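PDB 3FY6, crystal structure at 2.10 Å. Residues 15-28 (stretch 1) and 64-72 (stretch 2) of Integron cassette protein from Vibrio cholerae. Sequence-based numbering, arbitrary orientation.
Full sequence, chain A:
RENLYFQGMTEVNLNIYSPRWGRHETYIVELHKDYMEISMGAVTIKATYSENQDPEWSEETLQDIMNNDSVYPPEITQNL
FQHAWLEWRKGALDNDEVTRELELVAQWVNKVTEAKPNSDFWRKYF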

# COMPACT_ATOMS: atom_id res chain seq x y z
N ASN A 15 -9.95 -14.51 1.45
CA ASN A 15 -9.36 -14.88 2.73
C ASN A 15 -8.10 -14.07 3.01
O ASN A 15 -7.05 -14.30 2.41
N ILE A 16 -8.22 -13.11 3.93
CA ILE A 16 -7.11 -12.19 4.20
C ILE A 16 -6.49 -12.47 5.57
O ILE A 16 -7.15 -12.37 6.59
N TYR A 17 -5.20 -12.78 5.59
CA TYR A 17 -4.55 -13.11 6.85
C TYR A 17 -4.37 -11.89 7.74
O TYR A 17 -3.85 -10.87 7.30
N SER A 18 -4.80 -12.01 8.99
CA SER A 18 -4.73 -10.92 9.96
C SER A 18 -3.87 -11.30 11.16
O SER A 18 -4.24 -12.19 11.93
N PRO A 19 -2.74 -10.62 11.34
CA PRO A 19 -1.87 -10.86 12.50
C PRO A 19 -2.59 -10.49 13.79
O PRO A 19 -2.20 -10.95 14.86
N ARG A 20 -3.62 -9.67 13.69
CA ARG A 20 -4.35 -9.24 14.86
C ARG A 20 -5.24 -10.36 15.42
O ARG A 20 -5.44 -10.46 16.63
N TRP A 21 -5.74 -11.22 14.53
CA TRP A 21 -6.59 -12.33 14.95
C TRP A 21 -5.96 -13.70 14.72
O TRP A 21 -6.57 -14.72 15.03
N GLY A 22 -4.73 -13.73 14.21
CA GLY A 22 -4.06 -14.99 13.97
C GLY A 22 -4.84 -15.94 13.06
O GLY A 22 -4.85 -17.15 13.28
N ARG A 23 -5.49 -15.39 12.03
CA ARG A 23 -6.30 -16.20 11.12
C ARG A 23 -6.61 -15.44 9.85
O ARG A 23 -6.48 -14.21 9.80
N HIS A 24 -7.05 -16.16 8.82
CA HIS A 24 -7.56 -15.52 7.62
C HIS A 24 -8.97 -15.00 7.88
O HIS A 24 -9.88 -15.78 8.18
N GLU A 25 -9.14 -13.69 7.78
CA GLU A 25 -10.45 -13.07 7.89
C GLU A 25 -11.17 -13.11 6.54
O GLU A 25 -10.55 -12.93 5.49
N THR A 26 -12.47 -13.36 6.57
CA THR A 26 -13.24 -13.47 5.34
C THR A 26 -13.75 -12.09 4.93
O THR A 26 -14.49 -11.45 5.67
N TYR A 27 -13.32 -11.62 3.78
CA TYR A 27 -13.87 -10.40 3.21
C TYR A 27 -14.86 -10.81 2.14
O TYR A 27 -14.50 -11.53 1.21
N ILE A 28 -16.10 -10.38 2.27
CA ILE A 28 -17.13 -10.78 1.31
C ILE A 28 -17.36 -9.68 0.29
O ILE A 28 -17.76 -8.57 0.64
N ASP A 64 -8.32 1.22 4.88
CA ASP A 64 -8.71 1.57 6.25
C ASP A 64 -9.24 0.36 7.02
O ASP A 64 -8.82 0.11 8.15
N ILE A 65 -10.17 -0.38 6.43
CA ILE A 65 -10.77 -1.51 7.16
C ILE A 65 -9.75 -2.63 7.36
O ILE A 65 -9.74 -3.28 8.40
N MSE A 66 -8.89 -2.84 6.37
CA MSE A 66 -7.81 -3.80 6.53
C MSE A 66 -6.77 -3.38 7.59
O MSE A 66 -6.20 -4.24 8.27
N ASN A 67 -6.53 -2.08 7.73
CA ASN A 67 -5.61 -1.58 8.75
C ASN A 67 -6.12 -2.00 10.11
O ASN A 67 -5.35 -2.26 11.02
N ASN A 68 -7.44 -2.08 10.23
CA ASN A 68 -8.05 -2.51 11.48
C ASN A 68 -7.75 -3.97 11.81
O ASN A 68 -7.77 -4.36 12.97
N ASP A 69 -7.45 -4.76 10.79
CA ASP A 69 -7.01 -6.13 11.01
C ASP A 69 -5.47 -6.21 11.10
O ASP A 69 -4.90 -7.30 11.03
N SER A 70 -4.83 -5.07 11.27
CA SER A 70 -3.36 -4.99 11.21
C SER A 70 -2.80 -5.48 9.87
O SER A 70 -1.75 -6.11 9.82
N VAL A 71 -3.52 -5.19 8.79
CA VAL A 71 -3.09 -5.53 7.45
C VAL A 71 -2.81 -4.23 6.68
O VAL A 71 -3.63 -3.31 6.72
N TYR A 72 -1.67 -4.16 6.01
CA TYR A 72 -1.24 -2.96 5.30
C TYR A 72 -1.04 -3.29 3.83
O TYR A 72 0.07 -3.62 3.41

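What forms the apolar centre of this contact? I16 and Y27, from the two strands of the hairpin, point toward the other stretch; I16 meets M66 and V71, Y27 meets I65 and M66. I16 adopts m for both chi1 and chi2, which sets its CD1 4.2 Å from M66 CE, while its CG2 branch lies 4.2 Å from V71 CG2. V71, with chi1 t, also points toward the hairpin, and its CG2 lies 3.2 Å from Y17 O and 4.2 Å from P19 CD. M66 is a selenomethionine whose CA-to-CB bond runs sideways; its m, t, t rotamer extends the chain so that its end comes nearer the strands.

How does Y27 join this centre to the polar groups? Its chi1 is m (-77°), and the ring reaches in so that I65 CG1 sits at its edge, 4.1 Å from Y27 CE2, and M66 CE lies over one face. Y27 CE2 is also 3.8 Å from M66 CG, and the selenium, M66 SE, stands 5.4 Å from the ring centroid in an oblique position. Beyond this apolar packing, the hydroxyl finds a polar partner: Y27 OH donates a hydrogen bond to D69 OD2 at 2.9 Å.

Why is D69 so central to the polar side? Its CA-to-CB bond runs sideways, but with chi1 m the carboxylate comes nearer the hairpin, and both of its oxygens are used. OD2 takes the Y27 bond, while D69 OD1 lies at the edge of the W21 indole and accepts a hydrogen bond from W21 NE1 at 3.2 Å. Its backbone contributes as well: S18 OG, placed by a t rotamer, donates to D69 O at 2.8 Å. The same serine oxygen accepts from W21 N at 3.2 Å, so it ties the hairpin loop to the facing turn. The approach also brings two like charges close, E25 OE1 and D69 OD2, 4.3 Å apart; E25 OE2 is meanwhile held in a salt bridge by R23 NH1 at 3.0 Å.

What closes the outer edge? R20 is extended, with chi1 to chi3 all t, and this length carries its guanidinium to N68, where R20 NH1 donates to N68 O at 2.9 Å with the acceptor near the guanidinium plane. At the near end of the same side chain, R20 CB packs 3.6 Å from S70 OG. P19 CD lies 3.6 Å from S70 O, against the last residue of the type I turn from N67 to S70.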

# COMPACT_ATOMS: atom_id res chain seq x y z
CB ASN A 15 -9.06 -16.38 2.76
CG ASN A 15 -10.25 -17.22 2.28
OD1 ASN A 15 -10.13 -17.99 1.33
ND2 ASN A 15 -11.39 -17.04 2.92
CB ILE A 16 -7.60 -10.73 4.16
CG1 ILE A 16 -8.29 -10.43 2.82
CG2 ILE A 16 -6.43 -9.77 4.42
CD1 ILE A 16 -7.33 -10.32 1.64
CB TYR A 17 -3.20 -13.81 6.66
CG TYR A 17 -2.62 -14.23 7.98
CD1 TYR A 17 -3.06 -15.39 8.61
CD2 TYR A 17 -1.69 -13.43 8.64
CE1 TYR A 17 -2.56 -15.77 9.85
CE2 TYR A 17 -1.18 -13.80 9.89
CZ TYR A 17 -1.62 -14.97 10.48
OH TYR A 17 -1.13 -15.35 11.71
CB SER A 18 -6.13 -10.56 10.46
OG SER A 18 -6.05 -9.82 11.68
CB PRO A 19 -0.71 -9.89 12.27
CG PRO A 19 -0.74 -9.57 10.81
CD PRO A 19 -2.19 -9.60 10.43
CB ARG A 20 -5.20 -8.00 14.55
CG ARG A 20 -5.98 -7.49 15.76
CD ARG A 20 -6.75 -6.20 15.47
NE ARG A 20 -7.37 -5.68 16.68
CZ ARG A 20 -8.44 -4.89 16.71
NH1 ARG A 20 -9.02 -4.53 15.57
NH2 ARG A 20 -8.93 -4.47 17.87
CB TRP A 21 -7.95 -12.25 14.24
CG TRP A 21 -8.56 -10.90 14.42
CD1 TRP A 21 -8.70 -9.93 13.46
CD2 TRP A 21 -9.07 -10.34 15.63
NE1 TRP A 21 -9.29 -8.82 14.01
CE2 TRP A 21 -9.52 -9.04 15.34
CE3 TRP A 21 -9.20 -10.83 16.94
CZ2 TRP A 21 -10.09 -8.22 16.31
CZ3 TRP A 21 -9.76 -10.01 17.90
CH2 TRP A 21 -10.20 -8.72 17.58
CB ARG A 23 -7.64 -16.58 11.78
CG ARG A 23 -8.62 -15.41 11.89
CD ARG A 23 -9.85 -15.75 12.74
NE ARG A 23 -10.63 -16.83 12.15
CZ ARG A 23 -11.60 -16.66 11.25
NH1 ARG A 23 -11.92 -15.44 10.84
NH2 ARG A 23 -12.25 -17.70 10.77
CB HIS A 24 -7.56 -16.50 6.43
CG HIS A 24 -6.19 -16.80 5.92
ND1 HIS A 24 -5.36 -17.74 6.51
CD2 HIS A 24 -5.48 -16.28 4.89
CE1 HIS A 24 -4.21 -17.78 5.87
NE2 HIS A 24 -4.25 -16.90 4.88
CB GLU A 25 -10.33 -11.63 8.38
CG GLU A 25 -9.72 -11.50 9.77
CD GLU A 25 -10.70 -11.88 10.87
OE1 GLU A 25 -11.70 -11.17 11.03
OE2 GLU A 25 -10.46 -12.88 11.57
CB THR A 26 -14.44 -14.45 5.50
OG1 THR A 26 -13.96 -15.74 5.91
CG2 THR A 26 -15.20 -14.59 4.17
CB TYR A 27 -12.77 -9.53 2.62
CG TYR A 27 -11.98 -8.78 3.65
CD1 TYR A 27 -11.20 -9.45 4.58
CD2 TYR A 27 -12.01 -7.39 3.70
CE1 TYR A 27 -10.47 -8.77 5.54
CE2 TYR A 27 -11.28 -6.69 4.65
CZ TYR A 27 -10.51 -7.38 5.57
OH TYR A 27 -9.80 -6.69 6.52
CB ILE A 28 -18.45 -11.16 2.01
CG1 ILE A 28 -18.18 -12.18 3.12
CG2 ILE A 28 -19.44 -11.75 0.99
CD1 ILE A 28 -19.41 -12.51 3.94
CB ASP A 64 -9.77 2.67 6.26
CG ASP A 64 -9.22 4.03 5.85
OD1 ASP A 64 -7.98 4.22 5.90
OD2 ASP A 64 -10.03 4.91 5.47
CB ILE A 65 -12.11 -2.02 6.54
CG1 ILE A 65 -11.90 -2.68 5.19
CG2 ILE A 65 -13.11 -0.87 6.42
CD1 ILE A 65 -13.22 -2.94 4.44
CB MSE A 66 -7.13 -4.08 5.19
CG MSE A 66 -8.04 -4.81 4.20
SE MSE A 66 -7.00 -5.43 2.68
CE MSE A 66 -8.42 -6.31 1.64
CB ASN A 67 -5.49 -0.04 8.71
CG ASN A 67 -4.58 0.48 7.59
OD1 ASN A 67 -4.46 1.68 7.40
ND2 ASN A 67 -3.96 -0.43 6.83
CB ASN A 68 -9.55 -2.25 11.45
CG ASN A 68 -9.89 -0.79 11.71
OD1 ASN A 68 -9.09 -0.06 12.30
ND2 ASN A 68 -11.06 -0.36 11.26
CB ASP A 69 -7.51 -7.05 9.90
CG ASP A 69 -8.98 -7.44 10.07
OD1 ASP A 69 -9.53 -7.26 11.19
OD2 ASP A 69 -9.59 -7.93 9.08
CB SER A 70 -2.72 -5.77 12.36
OG SER A 70 -3.09 -5.22 13.61
CB VAL A 71 -4.17 -6.38 6.71
CG1 VAL A 71 -3.82 -6.55 5.24
CG2 VAL A 71 -4.34 -7.74 7.39
CB TYR A 72 0.05 -2.41 5.95
CG TYR A 72 -0.16 -2.23 7.43
CD1 TYR A 72 -0.73 -1.06 7.93
CD2 TYR A 72 0.11 -3.26 8.33
CE1 TYR A 72 -0.98 -0.91 9.28
CE2 TYR A 72 -0.13 -3.12 9.68
CZ TYR A 72 -0.68 -1.94 10.15
OH TYR A 72 -0.92 -1.79 11.50